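Local atomic coordinates of conserved exported protein (Bacteroides fragilis, PDB entry 3CLW), a protein that is of unknown function but probably hydrolyses O-glycosidic bonds, with a TIM-barrel domain of the glycoside hydrolase family 30 type. Residues A31-N36 / Q111-A116; D148-Q153 / K204-R209. All blocks are in the same frame, centred on the assembly; numbering follows the deposited sequence.

Contacts 1 and 2 are both buried, but they hold different elements of the barrel domain. Contact 1 packs two helices, 30-36 and 108-119, around a glycine. No hydrogen bond passes between its segments. Contact 2 joins the loop before helix 157-173 to the first turns of helix 204-221, and a backbone N-H to carboxylate bond carries it. Aromatic side chains against backbone do the work in the first, and a charged side chain in the second. Their centres lie about 32 Å apart and they do not touch. Helix 157-173 runs near both: F171 touches Q111 and M114 of segment 111-116, and F157 touches I150 and D206 of contact 2.

Contact 1 (A31-N36 / Q111-A116); sequences AFIGKN and QWFMKA
A buried helix-helix crossing in the TIM-barrel domain sets G34 of the short helix 30-36 against W112 and F113 of helix 108-119. The segment axes come within 8.8 Å and cross at 76°. The CA atoms of G34 and W112 are only 5.5 Å apart. G34 has no side chain, so two aromatic residues can sit directly against its backbone. F113 presents the edge of its ring: CE1 lies 3.6 Å from G34 N, which is near the ring plane. The same edge meets an aliphatic branch, with F113 CZ 3.8 Å from I33 CG2. With chi1 at -68°, I33 points CG2 away from its own backbone N, which brings this methyl, rather than the CG1 branch, to the phenyl edge.

W112 uses the base of its side chain. Its CB is 3.6 Å from G34 O, and the oxygen approaches the indole obliquely. Within helix 108-119 the two rings also support each other. W112 CZ3 stands 4.0 Å above the F113 ring plane, over the ring centre. A116 CB lies against one face of the indole.

G34 O takes no hydrogen bond from the other segment but accepts one from K42 NZ. K42 also makes a cation-pi contact with W112, so this lysine ties both sides together. Around the contact, helix 39-50 places I45 against I33 and F113, and A46 against A116. M114 reaches F125 and F127 of strand 125-128 and F171 of helix 157-173.

Contact 2 (D148-Q153 / K204-R209); sequences DCINLQ and KADLYR
The flat group in this contact is the D206 carboxylate, and I150 lies over one of its faces. In the TIM-barrel domain it joins the first turn of helix 204-221 to the loop between strand 125-128 and helix 157-173. I150 CG2 stands above the carboxyl carbon, 3.5 Å from D206 CG. I150 N comes to the same face and donates a hydrogen bond to OD2. C149 CB comes up beside D206 OD2, at 3.4 Å. OD2 also accepts a hydrogen bond from T203 N, just before the helix. The carboxylate therefore serves both its own helix start and the loop. Two backbone N-H groups grip OD2, which should limit rotation of the group and probably help stabilise its negative charge.

A chi1 of -61° swings the carboxylate back to the side of its own backbone N, toward T203. I150 and D206 lie alongside each other, pointing opposite ways. F157 of helix 157-173 touches both I150 and D206. On the loop side, R138 holds the carbonyl oxygens of C149 and I150. R209, one turn further along the helix, bonds N154 O through NH1. The I150 N to D206 OD2 bond is 3.0 Å long, bent to 146° at the hydrogen, with the donor 57° out of the carboxylate plane.

Contact 1 (A31-N36 / Q111-A116)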
ATOM      1  N   ALA A  31      -7.138  15.602  -2.476  1.00 33.53           N
ATOM      2  CA  ALA A  31      -7.320  16.999  -2.059  1.00 33.29           C
ATOM      3  C   ALA A  31      -8.337  17.698  -2.989  1.00 33.33           C
ATOM      4  O   ALA A  31      -9.153  18.501  -2.529  1.00 33.75           O
ATOM      5  CB  ALA A  31      -5.980  17.750  -2.048  1.00 32.68           C
ATOM      6  N   PHE A  32      -8.292  17.384  -4.283  1.00 33.09           N
ATOM      7  CA  PHE A  32      -9.198  18.035  -5.237  1.00 33.21           C
ATOM      8  C   PHE A  32     -10.575  17.407  -5.196  1.00 33.03           C
ATOM      9  O   PHE A  32     -11.553  18.106  -5.101  1.00 32.74           O
ATOM     10  CB  PHE A  32      -8.623  18.026  -6.657  1.00 32.55           C
ATOM     11  CG  PHE A  32      -7.404  18.871  -6.788  1.00 32.64           C
ATOM     12  CD1 PHE A  32      -7.526  20.251  -6.979  1.00 32.45           C
ATOM     13  CD2 PHE A  32      -6.119  18.308  -6.651  1.00 30.43           C
ATOM     14  CE1 PHE A  32      -6.389  21.060  -7.075  1.00 31.03           C
ATOM     15  CE2 PHE A  32      -4.989  19.108  -6.765  1.00 29.44           C
ATOM     16  CZ  PHE A  32      -5.123  20.484  -6.973  1.00 31.51           C
ATOM     17  N   ILE A  33     -10.622  16.080  -5.207  1.00 33.22           N
ATOM     18  CA  ILE A  33     -11.867  15.366  -5.202  1.00 33.04           C
ATOM     19  C   ILE A  33     -12.671  15.645  -3.936  1.00 33.25           C
ATOM     20  O   ILE A  33     -13.880  15.875  -4.003  1.00 33.60           O
ATOM     21  CB  ILE A  33     -11.638  13.862  -5.373  1.00 32.45           C
ATOM     22  CG1 ILE A  33     -11.107  13.563  -6.768  1.00 32.99           C
ATOM     23  CG2 ILE A  33     -12.949  13.070  -5.100  1.00 33.85           C
ATOM     24  CD1 ILE A  33     -10.691  12.107  -6.967  1.00 29.69           C
ATOM     25  N   GLY A  34     -12.008  15.599  -2.783  1.00 32.72           N
ATOM     26  CA  GLY A  34     -12.695  15.789  -1.536  1.00 32.71           C
ATOM     27  C   GLY A  34     -13.211  17.195  -1.334  1.00 33.32           C
ATOM     28  O   GLY A  34     -14.143  17.417  -0.562  1.00 32.50           O
ATOM     29  N   LYS A  35     -12.590  18.148  -2.015  1.00 33.91           N
ATOM     30  CA  LYS A  35     -12.966  19.543  -1.861  1.00 35.42           C
ATOM     31  C   LYS A  35     -13.934  20.030  -2.935  1.00 34.78           C
ATOM     32  O   LYS A  35     -14.837  20.785  -2.631  1.00 35.05           O
ATOM     33  CB  LYS A  35     -11.743  20.450  -1.847  1.00 35.81           C
ATOM     34  CG  LYS A  35     -12.065  21.869  -1.405  1.00 38.86           C
ATOM     35  CD  LYS A  35     -10.823  22.776  -1.484  1.00 43.73           C
ATOM     36  CE  LYS A  35     -11.062  24.071  -0.667  1.00 48.37           C
ATOM     37  NZ  LYS A  35     -10.249  25.191  -1.246  1.00 51.56           N
ATOM     38  N   ASN A  36     -13.754  19.553  -4.159  1.00 34.83           N
ATOM     39  CA  ASN A  36     -14.435  20.095  -5.326  1.00 35.02           C
ATOM     40  C   ASN A  36     -15.442  19.215  -6.029  1.00 35.94           C
ATOM     41  O   ASN A  36     -16.381  19.755  -6.660  1.00 36.17           O
ATOM     42  CB  ASN A  36     -13.423  20.481  -6.399  1.00 34.80           C
ATOM     43  CG  ASN A  36     -12.488  21.562  -5.956  1.00 34.11           C
ATOM     44  OD1 ASN A  36     -12.811  22.356  -5.064  1.00 36.34           O
ATOM     45  ND2 ASN A  36     -11.334  21.649  -6.622  1.00 33.70           N
ATOM     46  N   GLN A 111      -9.074  15.746   4.424  1.00 29.98           N
ATOM     47  CA  GLN A 111      -9.835  15.551   5.658  1.00 29.83           C
ATOM     48  C   GLN A 111     -11.239  15.049   5.376  1.00 30.90           C
ATOM     49  O   GLN A 111     -11.762  14.257   6.137  1.00 31.88           O
ATOM     50  CB  GLN A 111      -9.885  16.807   6.516  1.00 29.83           C
ATOM     51  CG  GLN A 111      -8.505  17.296   7.025  1.00 27.33           C
ATOM     52  CD  GLN A 111      -8.649  18.491   7.923  1.00 27.33           C
ATOM     53  OE1 GLN A 111      -9.417  18.468   8.873  1.00 30.09           O
ATOM     54  NE2 GLN A 111      -7.948  19.549   7.619  1.00 28.10           N
ATOM     55  N   TRP A 112     -11.845  15.494   4.274  1.00 32.03           N
ATOM     56  CA  TRP A 112     -13.129  14.939   3.832  1.00 31.60           C
ATOM     57  C   TRP A 112     -13.023  13.409   3.668  1.00 30.85           C
ATOM     58  O   TRP A 112     -13.886  12.693   4.122  1.00 30.48           O
ATOM     59  CB  TRP A 112     -13.649  15.596   2.512  1.00 31.76           C
ATOM     60  CG  TRP A 112     -14.999  15.071   2.199  1.00 30.62           C
ATOM     61  CD1 TRP A 112     -16.204  15.564   2.664  1.00 31.15           C
ATOM     62  CD2 TRP A 112     -15.311  13.896   1.445  1.00 28.82           C
ATOM     63  NE1 TRP A 112     -17.239  14.766   2.227  1.00 29.70           N
ATOM     64  CE2 TRP A 112     -16.720  13.737   1.479  1.00 31.39           C
ATOM     65  CE3 TRP A 112     -14.538  12.955   0.745  1.00 31.51           C
ATOM     66  CZ2 TRP A 112     -17.374  12.684   0.818  1.00 30.67           C
ATOM     67  CZ3 TRP A 112     -15.184  11.932   0.081  1.00 31.05           C
ATOM     68  CH2 TRP A 112     -16.594  11.787   0.153  1.00 31.78           C
ATOM     69  N   PHE A 113     -11.990  12.942   2.966  1.00 31.17           N
ATOM     70  CA  PHE A 113     -11.731  11.503   2.785  1.00 31.27           C
ATOM     71  C   PHE A 113     -11.558  10.730   4.087  1.00 31.17           C
ATOM     72  O   PHE A 113     -12.090   9.629   4.236  1.00 32.08           O
ATOM     73  CB  PHE A 113     -10.554  11.245   1.837  1.00 31.81           C
ATOM     74  CG  PHE A 113     -10.967  11.140   0.440  1.00 32.34           C
ATOM     75  CD1 PHE A 113     -11.022  12.278  -0.370  1.00 32.71           C
ATOM     76  CD2 PHE A 113     -11.389   9.929  -0.060  1.00 33.54           C
ATOM     77  CE1 PHE A 113     -11.485  12.195  -1.664  1.00 34.68           C
ATOM     78  CE2 PHE A 113     -11.838   9.832  -1.352  1.00 36.30           C
ATOM     79  CZ  PHE A 113     -11.890  10.971  -2.159  1.00 36.06           C
ATOM     80  N   MET A 114     -10.830  11.307   5.038  1.00 31.20           N
ATOM     81  CA  MET A 114     -10.755  10.715   6.407  1.00 28.84           C
ATOM     82  C   MET A 114     -12.146  10.542   7.001  1.00 30.02           C
ATOM     83  O   MET A 114     -12.488   9.468   7.492  1.00 30.28           O
ATOM     84  CB  MET A 114      -9.854  11.547   7.325  1.00 28.92           C
ATOM     85  CG  MET A 114      -8.368  11.612   6.869  1.00 27.80           C
ATOM     86  SD  MET A 114      -7.288  12.670   7.881  1.00 21.74           S
ATOM     87  CE  MET A 114      -7.304  11.740   9.406  1.00 28.18           C
ATOM     88  N   LYS A 115     -12.949  11.602   6.960  1.00 30.44           N
ATOM     89  CA  LYS A 115     -14.298  11.565   7.499  1.00 31.35           C
ATOM     90  C   LYS A 115     -15.188  10.535   6.790  1.00 31.26           C
ATOM     91  O   LYS A 115     -15.931   9.829   7.431  1.00 31.38           O
ATOM     92  CB  LYS A 115     -14.950  12.962   7.534  1.00 32.09           C
ATOM     93  N   ALA A 116     -15.054  10.423   5.475  1.00 32.53           N
ATOM     94  CA  ALA A 116     -15.838   9.475   4.671  1.00 32.94           C
ATOM     95  C   ALA A 116     -15.477   8.027   4.970  1.00 32.81           C
ATOM     96  O   ALA A 116     -16.353   7.159   4.991  1.00 33.42           O
ATOM     97  CB  ALA A 116     -15.649   9.750   3.198  1.00 32.84           C
TER

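Contact 2 (D148-Q153 / K204-R209)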
ATOM      1  N   ASP A 148      23.294  14.663  -0.906  1.00 40.04           N
ATOM      2  CA  ASP A 148      24.294  14.449   0.173  1.00 40.66           C
ATOM      3  C   ASP A 148      23.746  13.677   1.367  1.00 40.21           C
ATOM      4  O   ASP A 148      24.390  12.758   1.883  1.00 40.46           O
ATOM      5  CB  ASP A 148      24.872  15.780   0.654  1.00 40.62           C
ATOM      6  CG  ASP A 148      25.540  16.567  -0.463  1.00 43.63           C
ATOM      7  OD1 ASP A 148      25.965  15.955  -1.490  1.00 45.84           O
ATOM      8  OD2 ASP A 148      25.631  17.800  -0.312  1.00 44.58           O
ATOM      9  N   CYS A 149      22.543  14.069   1.778  1.00 39.73           N
ATOM     10  CA  CYS A 149      21.821  13.521   2.903  1.00 38.80           C
ATOM     11  C   CYS A 149      20.434  14.160   2.824  1.00 38.51           C
ATOM     12  O   CYS A 149      20.105  14.844   1.857  1.00 38.10           O
ATOM     13  CB  CYS A 149      22.497  13.918   4.215  1.00 38.71           C
ATOM     14  SG  CYS A 149      22.618  15.707   4.465  1.00 39.41           S
ATOM     15  N   ILE A 150      19.642  13.944   3.867  1.00 38.34           N
ATOM     16  CA  ILE A 150      18.258  14.389   3.951  1.00 36.83           C
ATOM     17  C   ILE A 150      18.184  15.885   3.725  1.00 37.30           C
ATOM     18  O   ILE A 150      19.028  16.630   4.230  1.00 36.61           O
ATOM     19  CB  ILE A 150      17.659  13.994   5.320  1.00 37.02           C
ATOM     20  CG1 ILE A 150      16.125  14.169   5.340  1.00 36.43           C
ATOM     21  CG2 ILE A 150      18.427  14.706   6.493  1.00 36.46           C
ATOM     22  CD1 ILE A 150      15.420  13.501   6.524  1.00 35.46           C
ATOM     23  N   ASN A 151      17.203  16.320   2.926  1.00 36.45           N
ATOM     24  CA  ASN A 151      16.948  17.747   2.755  1.00 36.98           C
ATOM     25  C   ASN A 151      16.193  18.306   3.987  1.00 36.79           C
ATOM     26  O   ASN A 151      15.008  18.677   3.903  1.00 37.41           O
ATOM     27  CB  ASN A 151      16.195  18.019   1.441  1.00 36.67           C
ATOM     28  CG  ASN A 151      15.932  19.500   1.199  1.00 37.95           C
ATOM     29  OD1 ASN A 151      16.802  20.352   1.441  1.00 40.71           O
ATOM     30  ND2 ASN A 151      14.723  19.822   0.709  1.00 39.91           N
ATOM     31  N   LEU A 152      16.885  18.304   5.118  1.00 36.38           N
ATOM     32  CA  LEU A 152      16.364  18.764   6.406  1.00 36.67           C
ATOM     33  C   LEU A 152      17.533  19.303   7.212  1.00 37.67           C
ATOM     34  O   LEU A 152      18.600  18.719   7.242  1.00 38.06           O
ATOM     35  CB  LEU A 152      15.655  17.631   7.174  1.00 36.48           C
ATOM     36  CG  LEU A 152      15.160  17.918   8.591  1.00 35.14           C
ATOM     37  CD1 LEU A 152      13.993  18.897   8.604  1.00 34.35           C
ATOM     38  CD2 LEU A 152      14.757  16.647   9.275  1.00 35.88           C
ATOM     39  N   GLN A 153      17.341  20.451   7.839  1.00 38.88           N
ATOM     40  CA  GLN A 153      18.424  21.047   8.574  1.00 39.76           C
ATOM     41  C   GLN A 153      18.795  20.205   9.797  1.00 40.88           C
ATOM     42  O   GLN A 153      17.947  19.489  10.366  1.00 41.04           O
ATOM     43  CB  GLN A 153      18.079  22.492   8.906  1.00 39.61           C
ATOM     44  CG  GLN A 153      18.083  23.327   7.665  1.00 39.27           C
ATOM     45  CD  GLN A 153      17.735  24.760   7.929  1.00 42.01           C
ATOM     46  OE1 GLN A 153      16.890  25.065   8.772  1.00 41.57           O
ATOM     47  NE2 GLN A 153      18.400  25.665   7.216  1.00 41.80           N
ATOM     48  N   LYS A 204      20.841   6.137   6.108  1.00 35.53           N
ATOM     49  CA  LYS A 204      20.415   5.393   7.283  1.00 35.62           C
ATOM     50  C   LYS A 204      20.664   6.204   8.553  1.00 35.84           C
ATOM     51  O   LYS A 204      19.868   6.126   9.494  1.00 35.94           O
ATOM     52  CB  LYS A 204      21.044   4.008   7.373  1.00 34.98           C
ATOM     53  CG  LYS A 204      20.616   3.091   6.255  1.00 34.18           C
ATOM     54  CD  LYS A 204      21.119   1.687   6.479  1.00 36.22           C
ATOM     55  CE  LYS A 204      22.629   1.508   6.190  1.00 35.97           C
ATOM     56  NZ  LYS A 204      22.948   1.899   4.803  1.00 35.05           N
ATOM     57  N   ALA A 205      21.732   7.008   8.570  1.00 35.34           N
ATOM     58  CA  ALA A 205      21.949   7.899   9.709  1.00 35.42           C
ATOM     59  C   ALA A 205      20.790   8.878   9.859  1.00 34.99           C
ATOM     60  O   ALA A 205      20.332   9.135  10.970  1.00 35.65           O
ATOM     61  CB  ALA A 205      23.305   8.626   9.626  1.00 34.61           C
ATOM     62  N   ASP A 206      20.310   9.411   8.740  1.00 35.36           N
ATOM     63  CA  ASP A 206      19.142  10.297   8.723  1.00 36.15           C
ATOM     64  C   ASP A 206      17.901   9.570   9.260  1.00 36.17           C
ATOM     65  O   ASP A 206      17.212  10.062  10.137  1.00 35.81           O
ATOM     66  CB  ASP A 206      18.902  10.816   7.305  1.00 36.59           C
ATOM     67  CG  ASP A 206      20.090  11.624   6.758  1.00 38.40           C
ATOM     68  OD1 ASP A 206      20.807  12.290   7.550  1.00 40.83           O
ATOM     69  OD2 ASP A 206      20.313  11.593   5.528  1.00 39.38           O
ATOM     70  N   LEU A 207      17.674   8.368   8.749  1.00 35.85           N
ATOM     71  CA  LEU A 207      16.527   7.577   9.116  1.00 35.79           C
ATOM     72  C   LEU A 207      16.529   7.262  10.603  1.00 36.30           C
ATOM     73  O   LEU A 207      15.485   7.345  11.271  1.00 35.39           O
ATOM     74  CB  LEU A 207      16.494   6.283   8.284  1.00 35.09           C
ATOM     75  CG  LEU A 207      16.179   6.492   6.797  1.00 36.02           C
ATOM     76  CD1 LEU A 207      16.305   5.187   6.024  1.00 36.30           C
ATOM     77  CD2 LEU A 207      14.794   7.118   6.575  1.00 35.18           C
ATOM     78  N   TYR A 208      17.711   6.895  11.115  1.00 36.23           N
ATOM     79  CA  TYR A 208      17.879   6.560  12.519  1.00 35.62           C
ATOM     80  C   TYR A 208      17.526   7.753  13.405  1.00 34.80           C
ATOM     81  O   TYR A 208      16.832   7.599  14.415  1.00 34.58           O
ATOM     82  CB  TYR A 208      19.313   6.018  12.791  1.00 36.87           C
ATOM     83  CG  TYR A 208      19.600   5.745  14.249  1.00 36.92           C
ATOM     84  CD1 TYR A 208      19.540   4.466  14.762  1.00 36.88           C
ATOM     85  CD2 TYR A 208      19.908   6.799  15.124  1.00 40.40           C
ATOM     86  CE1 TYR A 208      19.801   4.224  16.120  1.00 39.67           C
ATOM     87  CE2 TYR A 208      20.165   6.579  16.483  1.00 38.57           C
ATOM     88  CZ  TYR A 208      20.113   5.298  16.971  1.00 39.55           C
ATOM     89  OH  TYR A 208      20.376   5.089  18.313  1.00 39.87           O
ATOM     90  N   ARG A 209      17.977   8.935  13.021  1.00 34.93           N
ATOM     91  CA  ARG A 209      17.662  10.137  13.782  1.00 37.22           C
ATOM     92  C   ARG A 209      16.177  10.438  13.785  1.00 36.54           C
ATOM     93  O   ARG A 209      15.639  10.794  14.822  1.00 37.70           O
ATOM     94  CB  ARG A 209      18.427  11.378  13.287  1.00 37.12           C
ATOM     95  CG  ARG A 209      19.861  11.462  13.730  1.00 40.27           C
ATOM     96  CD  ARG A 209      20.440  12.869  13.514  1.00 40.34           C
ATOM     97  NE  ARG A 209      20.017  13.853  14.532  1.00 43.47           N
ATOM     98  CZ  ARG A 209      20.223  15.171  14.426  1.00 43.75           C
ATOM     99  NH1 ARG A 209      20.820  15.694  13.353  1.00 42.47           N
ATOM    100  NH2 ARG A 209      19.836  15.975  15.394  1.00 44.51           N
TER